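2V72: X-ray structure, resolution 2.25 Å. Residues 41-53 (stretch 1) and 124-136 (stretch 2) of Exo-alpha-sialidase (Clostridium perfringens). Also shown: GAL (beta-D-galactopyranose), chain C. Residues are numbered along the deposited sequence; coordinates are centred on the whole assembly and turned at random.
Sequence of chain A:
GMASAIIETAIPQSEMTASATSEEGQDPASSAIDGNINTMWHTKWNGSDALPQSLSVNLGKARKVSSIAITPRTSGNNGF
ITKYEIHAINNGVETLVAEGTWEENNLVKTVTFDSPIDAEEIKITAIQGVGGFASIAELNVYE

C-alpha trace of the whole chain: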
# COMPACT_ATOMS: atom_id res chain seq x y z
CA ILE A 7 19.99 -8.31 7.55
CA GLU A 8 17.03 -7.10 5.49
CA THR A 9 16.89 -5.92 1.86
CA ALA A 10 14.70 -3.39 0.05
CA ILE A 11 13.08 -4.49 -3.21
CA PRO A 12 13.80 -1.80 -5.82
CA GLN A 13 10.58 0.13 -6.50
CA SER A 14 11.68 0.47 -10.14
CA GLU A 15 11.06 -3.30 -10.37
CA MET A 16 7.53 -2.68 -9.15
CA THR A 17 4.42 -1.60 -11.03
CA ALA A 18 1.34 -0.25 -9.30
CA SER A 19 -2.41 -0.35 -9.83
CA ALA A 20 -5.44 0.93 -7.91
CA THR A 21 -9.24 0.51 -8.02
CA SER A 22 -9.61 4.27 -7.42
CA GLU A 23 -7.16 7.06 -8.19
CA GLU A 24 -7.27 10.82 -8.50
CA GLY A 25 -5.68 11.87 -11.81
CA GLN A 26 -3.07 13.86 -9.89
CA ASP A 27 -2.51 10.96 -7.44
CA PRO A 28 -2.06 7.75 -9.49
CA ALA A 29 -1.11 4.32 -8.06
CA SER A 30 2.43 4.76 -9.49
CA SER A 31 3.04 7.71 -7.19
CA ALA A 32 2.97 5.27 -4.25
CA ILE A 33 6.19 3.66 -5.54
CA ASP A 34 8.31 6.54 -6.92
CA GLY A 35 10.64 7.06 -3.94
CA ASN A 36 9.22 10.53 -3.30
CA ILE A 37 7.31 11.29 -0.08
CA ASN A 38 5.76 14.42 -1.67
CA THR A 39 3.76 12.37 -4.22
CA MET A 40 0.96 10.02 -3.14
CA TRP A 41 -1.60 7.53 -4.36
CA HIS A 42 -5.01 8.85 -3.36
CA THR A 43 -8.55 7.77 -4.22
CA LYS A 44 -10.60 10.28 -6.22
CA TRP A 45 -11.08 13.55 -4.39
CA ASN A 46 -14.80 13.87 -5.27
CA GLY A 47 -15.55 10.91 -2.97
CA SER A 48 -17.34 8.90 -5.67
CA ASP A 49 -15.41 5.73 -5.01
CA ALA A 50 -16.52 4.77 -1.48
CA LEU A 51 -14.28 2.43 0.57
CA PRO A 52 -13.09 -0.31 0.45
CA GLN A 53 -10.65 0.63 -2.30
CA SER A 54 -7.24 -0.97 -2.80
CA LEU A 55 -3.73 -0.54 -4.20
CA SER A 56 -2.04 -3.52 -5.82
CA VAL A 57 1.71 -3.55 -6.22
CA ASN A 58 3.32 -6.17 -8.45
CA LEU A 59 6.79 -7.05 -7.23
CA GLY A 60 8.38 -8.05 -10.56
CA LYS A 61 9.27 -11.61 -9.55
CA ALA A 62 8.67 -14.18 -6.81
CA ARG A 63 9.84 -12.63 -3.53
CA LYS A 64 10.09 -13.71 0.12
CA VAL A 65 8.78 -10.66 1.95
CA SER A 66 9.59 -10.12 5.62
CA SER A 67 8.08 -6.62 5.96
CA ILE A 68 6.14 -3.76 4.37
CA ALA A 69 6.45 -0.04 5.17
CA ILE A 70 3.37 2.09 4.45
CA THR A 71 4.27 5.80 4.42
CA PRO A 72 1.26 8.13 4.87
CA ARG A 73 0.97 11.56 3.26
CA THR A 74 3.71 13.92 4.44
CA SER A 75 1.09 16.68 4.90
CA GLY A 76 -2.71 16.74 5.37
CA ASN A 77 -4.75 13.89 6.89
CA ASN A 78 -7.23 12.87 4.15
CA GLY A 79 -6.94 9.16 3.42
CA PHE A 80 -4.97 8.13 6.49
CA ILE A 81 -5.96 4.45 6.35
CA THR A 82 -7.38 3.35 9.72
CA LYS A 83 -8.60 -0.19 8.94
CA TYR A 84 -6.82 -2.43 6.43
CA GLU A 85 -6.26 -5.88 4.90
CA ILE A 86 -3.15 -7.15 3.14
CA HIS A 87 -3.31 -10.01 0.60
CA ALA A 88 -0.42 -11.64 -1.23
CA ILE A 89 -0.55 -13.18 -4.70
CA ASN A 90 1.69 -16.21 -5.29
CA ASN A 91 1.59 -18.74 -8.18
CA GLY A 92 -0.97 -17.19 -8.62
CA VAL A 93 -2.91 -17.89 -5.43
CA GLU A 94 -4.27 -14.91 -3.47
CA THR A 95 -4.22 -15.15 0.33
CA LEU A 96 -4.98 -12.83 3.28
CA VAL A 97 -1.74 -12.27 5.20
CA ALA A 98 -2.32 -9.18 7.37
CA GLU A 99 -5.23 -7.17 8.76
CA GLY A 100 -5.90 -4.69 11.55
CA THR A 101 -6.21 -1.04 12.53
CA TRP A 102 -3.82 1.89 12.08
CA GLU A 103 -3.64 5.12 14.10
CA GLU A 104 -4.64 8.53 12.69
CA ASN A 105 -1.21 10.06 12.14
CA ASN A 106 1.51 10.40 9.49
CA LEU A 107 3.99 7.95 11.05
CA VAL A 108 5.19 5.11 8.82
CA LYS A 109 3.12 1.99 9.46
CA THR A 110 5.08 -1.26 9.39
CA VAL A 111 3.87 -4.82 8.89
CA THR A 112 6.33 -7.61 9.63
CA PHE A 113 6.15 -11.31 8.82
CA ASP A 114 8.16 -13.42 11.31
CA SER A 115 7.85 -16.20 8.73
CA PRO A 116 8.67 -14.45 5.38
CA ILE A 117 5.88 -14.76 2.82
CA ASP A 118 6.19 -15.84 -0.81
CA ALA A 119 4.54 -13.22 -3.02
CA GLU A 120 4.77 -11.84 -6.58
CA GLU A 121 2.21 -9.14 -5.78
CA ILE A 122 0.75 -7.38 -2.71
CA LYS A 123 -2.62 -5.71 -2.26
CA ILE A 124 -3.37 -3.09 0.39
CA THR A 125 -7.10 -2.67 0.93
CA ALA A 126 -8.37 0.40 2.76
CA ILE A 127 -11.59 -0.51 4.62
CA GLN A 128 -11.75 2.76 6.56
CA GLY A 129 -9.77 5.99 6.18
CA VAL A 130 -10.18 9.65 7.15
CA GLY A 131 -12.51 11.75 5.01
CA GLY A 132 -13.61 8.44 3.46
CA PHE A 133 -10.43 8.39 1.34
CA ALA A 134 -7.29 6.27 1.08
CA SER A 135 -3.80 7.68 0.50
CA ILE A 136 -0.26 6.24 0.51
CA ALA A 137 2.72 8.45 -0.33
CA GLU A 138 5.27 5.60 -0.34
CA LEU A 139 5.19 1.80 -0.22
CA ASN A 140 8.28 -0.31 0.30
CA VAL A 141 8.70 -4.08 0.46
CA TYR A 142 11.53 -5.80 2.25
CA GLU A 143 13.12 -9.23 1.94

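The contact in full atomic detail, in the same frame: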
# COMPACT_ATOMS: atom_id res chain seq x y z
N TRP A 41 -0.39 8.12 -3.81
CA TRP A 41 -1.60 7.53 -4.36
C TRP A 41 -2.74 8.00 -3.48
O TRP A 41 -2.61 8.04 -2.25
CB TRP A 41 -1.54 5.99 -4.37
CG TRP A 41 -2.91 5.38 -4.56
CD1 TRP A 41 -3.70 5.46 -5.67
CD2 TRP A 41 -3.67 4.63 -3.59
NE1 TRP A 41 -4.89 4.81 -5.46
CE2 TRP A 41 -4.90 4.29 -4.20
CE3 TRP A 41 -3.43 4.20 -2.27
CZ2 TRP A 41 -5.89 3.54 -3.54
CZ3 TRP A 41 -4.40 3.46 -1.62
CH2 TRP A 41 -5.62 3.14 -2.26
N HIS A 42 -3.86 8.36 -4.09
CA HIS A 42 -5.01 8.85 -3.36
C HIS A 42 -6.23 8.50 -4.20
O HIS A 42 -6.20 8.63 -5.43
CB HIS A 42 -4.87 10.36 -3.17
CG HIS A 42 -5.79 10.97 -2.16
ND1 HIS A 42 -7.16 10.88 -2.24
CD2 HIS A 42 -5.54 11.73 -1.07
CE1 HIS A 42 -7.71 11.53 -1.24
NE2 HIS A 42 -6.75 12.06 -0.51
N THR A 43 -7.29 8.05 -3.54
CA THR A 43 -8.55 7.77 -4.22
C THR A 43 -9.13 9.09 -4.73
O THR A 43 -8.63 10.16 -4.37
CB THR A 43 -9.54 7.01 -3.31
OG1 THR A 43 -9.81 7.79 -2.14
CG2 THR A 43 -8.96 5.64 -2.91
N LYS A 44 -10.14 9.03 -5.59
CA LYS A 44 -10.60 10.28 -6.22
C LYS A 44 -11.25 11.26 -5.27
O LYS A 44 -12.15 10.91 -4.50
CB LYS A 44 -11.42 10.06 -7.51
CG LYS A 44 -12.59 9.13 -7.43
CD LYS A 44 -13.24 8.98 -8.83
CE LYS A 44 -12.25 8.50 -9.88
NZ LYS A 44 -12.87 8.33 -11.24
N TRP A 45 -10.76 12.48 -5.34
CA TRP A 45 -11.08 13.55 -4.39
C TRP A 45 -12.57 13.84 -4.24
O TRP A 45 -13.01 14.27 -3.18
CB TRP A 45 -10.36 14.82 -4.80
CG TRP A 45 -8.84 14.77 -4.74
CD1 TRP A 45 -8.05 13.68 -4.48
CD2 TRP A 45 -7.95 15.86 -4.98
NE1 TRP A 45 -6.72 14.04 -4.54
CE2 TRP A 45 -6.63 15.37 -4.85
CE3 TRP A 45 -8.14 17.21 -5.30
CZ2 TRP A 45 -5.51 16.19 -5.01
CZ3 TRP A 45 -7.02 18.02 -5.46
CH2 TRP A 45 -5.72 17.51 -5.32
N ASN A 46 -13.35 13.59 -5.31
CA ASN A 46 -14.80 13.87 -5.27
C ASN A 46 -15.63 12.86 -4.47
O ASN A 46 -16.85 12.98 -4.40
CB ASN A 46 -15.38 14.10 -6.68
CG ASN A 46 -15.35 12.85 -7.58
OD1 ASN A 46 -15.51 12.97 -8.79
ND2 ASN A 46 -15.16 11.68 -6.99
N GLY A 47 -14.94 11.88 -3.88
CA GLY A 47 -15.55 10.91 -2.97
C GLY A 47 -16.50 9.92 -3.61
O GLY A 47 -17.34 9.33 -2.92
N SER A 48 -16.38 9.72 -4.92
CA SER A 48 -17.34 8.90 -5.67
C SER A 48 -17.07 7.42 -5.49
O SER A 48 -17.98 6.60 -5.60
CB SER A 48 -17.34 9.25 -7.16
OG SER A 48 -16.03 9.15 -7.70
N ASP A 49 -15.82 7.10 -5.21
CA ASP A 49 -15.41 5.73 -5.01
C ASP A 49 -15.31 5.44 -3.50
O ASP A 49 -14.23 5.52 -2.91
CB ASP A 49 -14.08 5.46 -5.73
CG ASP A 49 -14.22 5.54 -7.24
OD1 ASP A 49 -15.30 5.19 -7.76
OD2 ASP A 49 -13.24 5.94 -7.91
N ALA A 50 -16.45 5.11 -2.90
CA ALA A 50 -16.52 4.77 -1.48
C ALA A 50 -15.65 3.56 -1.13
O ALA A 50 -15.50 2.64 -1.94
CB ALA A 50 -17.97 4.53 -1.07
N LEU A 51 -15.09 3.55 0.08
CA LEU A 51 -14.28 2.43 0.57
C LEU A 51 -15.13 1.16 0.79
O LEU A 51 -16.34 1.26 1.00
CB LEU A 51 -13.53 2.81 1.86
CG LEU A 51 -12.63 4.06 1.82
CD1 LEU A 51 -12.24 4.50 3.22
CD2 LEU A 51 -11.40 3.86 0.93
N PRO A 52 -14.50 -0.04 0.72
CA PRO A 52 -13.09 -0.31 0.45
C PRO A 52 -12.61 -0.01 -0.97
O PRO A 52 -13.32 -0.25 -1.95
CB PRO A 52 -12.95 -1.81 0.76
CG PRO A 52 -14.29 -2.36 0.63
CD PRO A 52 -15.26 -1.28 0.99
N GLN A 53 -11.39 0.52 -1.05
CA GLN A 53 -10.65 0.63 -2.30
C GLN A 53 -9.26 0.09 -1.99
O GLN A 53 -8.88 0.01 -0.81
CB GLN A 53 -10.57 2.08 -2.80
CG GLN A 53 -11.92 2.74 -3.12
CD GLN A 53 -12.62 2.13 -4.34
OE1 GLN A 53 -11.98 1.69 -5.30
NE2 GLN A 53 -13.95 2.12 -4.30
N ILE A 124 -2.93 -3.79 -0.82
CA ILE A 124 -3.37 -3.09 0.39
C ILE A 124 -4.78 -2.57 0.17
O ILE A 124 -5.02 -1.74 -0.71
CB ILE A 124 -2.44 -1.90 0.76
CG1 ILE A 124 -0.95 -2.26 0.62
CG2 ILE A 124 -2.80 -1.35 2.16
CD1 ILE A 124 -0.51 -3.51 1.38
N THR A 125 -5.71 -3.07 0.98
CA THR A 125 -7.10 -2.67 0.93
C THR A 125 -7.41 -1.75 2.09
O THR A 125 -7.16 -2.08 3.25
CB THR A 125 -8.06 -3.90 0.94
OG1 THR A 125 -7.81 -4.70 -0.22
CG2 THR A 125 -9.53 -3.47 0.95
N ALA A 126 -7.95 -0.57 1.77
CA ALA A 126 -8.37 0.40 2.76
C ALA A 126 -9.87 0.24 3.04
O ALA A 126 -10.70 0.60 2.21
CB ALA A 126 -8.06 1.80 2.29
N ILE A 127 -10.19 -0.32 4.20
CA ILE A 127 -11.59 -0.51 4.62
C ILE A 127 -12.16 0.80 5.16
O ILE A 127 -13.30 1.16 4.86
CB ILE A 127 -11.72 -1.63 5.68
CG1 ILE A 127 -11.15 -2.95 5.15
CG2 ILE A 127 -13.18 -1.79 6.12
CD1 ILE A 127 -10.87 -3.98 6.23
N GLN A 128 -11.37 1.48 5.98
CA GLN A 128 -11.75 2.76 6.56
C GLN A 128 -10.54 3.68 6.49
O GLN A 128 -9.41 3.22 6.58
CB GLN A 128 -12.20 2.61 8.01
CG GLN A 128 -13.55 1.92 8.19
CD GLN A 128 -14.10 2.05 9.60
OE1 GLN A 128 -14.05 3.13 10.22
NE2 GLN A 128 -14.63 0.95 10.13
N GLY A 129 -10.81 4.97 6.30
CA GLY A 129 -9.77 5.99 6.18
C GLY A 129 -10.40 7.35 6.40
O GLY A 129 -11.60 7.52 6.17
N VAL A 130 -9.61 8.33 6.83
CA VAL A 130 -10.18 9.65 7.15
C VAL A 130 -10.66 10.42 5.92
O VAL A 130 -10.02 10.41 4.86
CB VAL A 130 -9.27 10.53 8.11
CG1 VAL A 130 -7.95 9.86 8.41
CG2 VAL A 130 -9.08 11.96 7.59
N GLY A 131 -11.82 11.05 6.08
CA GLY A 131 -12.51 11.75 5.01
C GLY A 131 -13.23 10.79 4.08
O GLY A 131 -13.93 11.23 3.17
N GLY A 132 -13.07 9.49 4.33
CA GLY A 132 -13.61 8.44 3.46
C GLY A 132 -12.70 8.20 2.26
O GLY A 132 -13.14 7.68 1.24
N PHE A 133 -11.43 8.58 2.39
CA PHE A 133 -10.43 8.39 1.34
C PHE A 133 -9.35 7.39 1.76
O PHE A 133 -9.32 6.93 2.90
CB PHE A 133 -9.75 9.72 0.99
CG PHE A 133 -10.70 10.82 0.62
CD1 PHE A 133 -10.99 11.83 1.53
CD2 PHE A 133 -11.32 10.83 -0.63
CE1 PHE A 133 -11.88 12.86 1.19
CE2 PHE A 133 -12.21 11.84 -0.97
CZ PHE A 133 -12.49 12.86 -0.06
N ALA A 134 -8.48 7.06 0.81
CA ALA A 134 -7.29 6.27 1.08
C ALA A 134 -6.13 6.95 0.35
O ALA A 134 -6.26 7.30 -0.83
CB ALA A 134 -7.47 4.84 0.57
N SER A 135 -5.03 7.16 1.07
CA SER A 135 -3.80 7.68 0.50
C SER A 135 -2.57 6.95 1.04
O SER A 135 -2.55 6.50 2.19
CB SER A 135 -3.67 9.19 0.71
OG SER A 135 -3.74 9.56 2.08
N ILE A 136 -1.56 6.80 0.17
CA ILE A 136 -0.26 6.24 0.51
C ILE A 136 0.75 7.02 -0.32
O ILE A 136 0.68 7.04 -1.55
CB ILE A 136 -0.15 4.71 0.18
CG1 ILE A 136 -1.02 3.86 1.12
CG2 ILE A 136 1.30 4.24 0.26
CD1 ILE A 136 -1.16 2.40 0.70
C1 GAL C . -7.46 18.18 -0.41
C2 GAL C . -6.17 17.36 -0.26
C3 GAL C . -6.11 16.23 -1.29
C4 GAL C . -7.42 15.44 -1.35
C5 GAL C . -8.63 16.36 -1.44
C6 GAL C . -9.92 15.55 -1.36
O1 GAL C . -7.56 19.06 0.68
O2 GAL C . -5.05 18.21 -0.36
O3 GAL C . -5.07 15.35 -0.94
O4 GAL C . -7.55 14.62 -0.21
O5 GAL C . -8.59 17.32 -0.39
O6 GAL C . -11.01 16.35 -1.80
O HOH W 1 -15.64 5.88 1.74

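Two short antiparallel ladders join these stretches, and three side chains fill the space around them: Leu51, Phe133 and Trp41. Together the stretches bury 825 Å².

The first ladder pairs Trp41 with Ile136. Trp41 N donates to Ile136 O at 2.7 Å, and Ile136 N donates to Trp41 O at 2.9 Å. Beyond His42 the pairing continues into the loop, where Thr43 N donates to Ala134 O at 3.0 Å. Thr43 also accepts through its side chain: Ala134 N makes a weak hydrogen bond to Thr43 OG1 at 3.3 Å. The second ladder pairs Gln53 with Ala126. Ala126 N donates to Gln53 O at 2.8 Å, and the return bond, Gln53 N to Ala126 O, is weak at 3.3 Å.

Trp41 is buried. Its indole reaches Ala134, with CH2 3.8 Å from Ala134 CB, and packs against Ile136, with CE3 4.1 Å from Ile136 CB. The small methyl of Ala134 also meets Leu51, whose CD2 lies 4.1 Å from Ala134 CB.

Leu51 points toward stretch 2. Its CD1 is 3.4 Å from Gly129 N, and its CD2 is 4.2 Å from Ala126 CB. A branched apolar side chain suits this pocket of backbone and methyl groups. Its own amide is served by a water, which accepts from Leu51 N at 2.9 Å and donates to Gly132 O at 3.1 Å.

Phe133 lies against the turn from Lys44 to Gly47. Its CE2 is 3.4 Å from Trp45 O, and Lys44 O and Gly47 N lie at the ring edge. The His42 ring meets it obliquely, centroids 5.3 Å apart, and His42 ND1 donates to Thr43 O at 2.7 Å. Galactose sits beside this cluster: His42 NE2 is 2.7 Å from GAL O4, and Phe133 CZ is 3.9 Å from GAL C6.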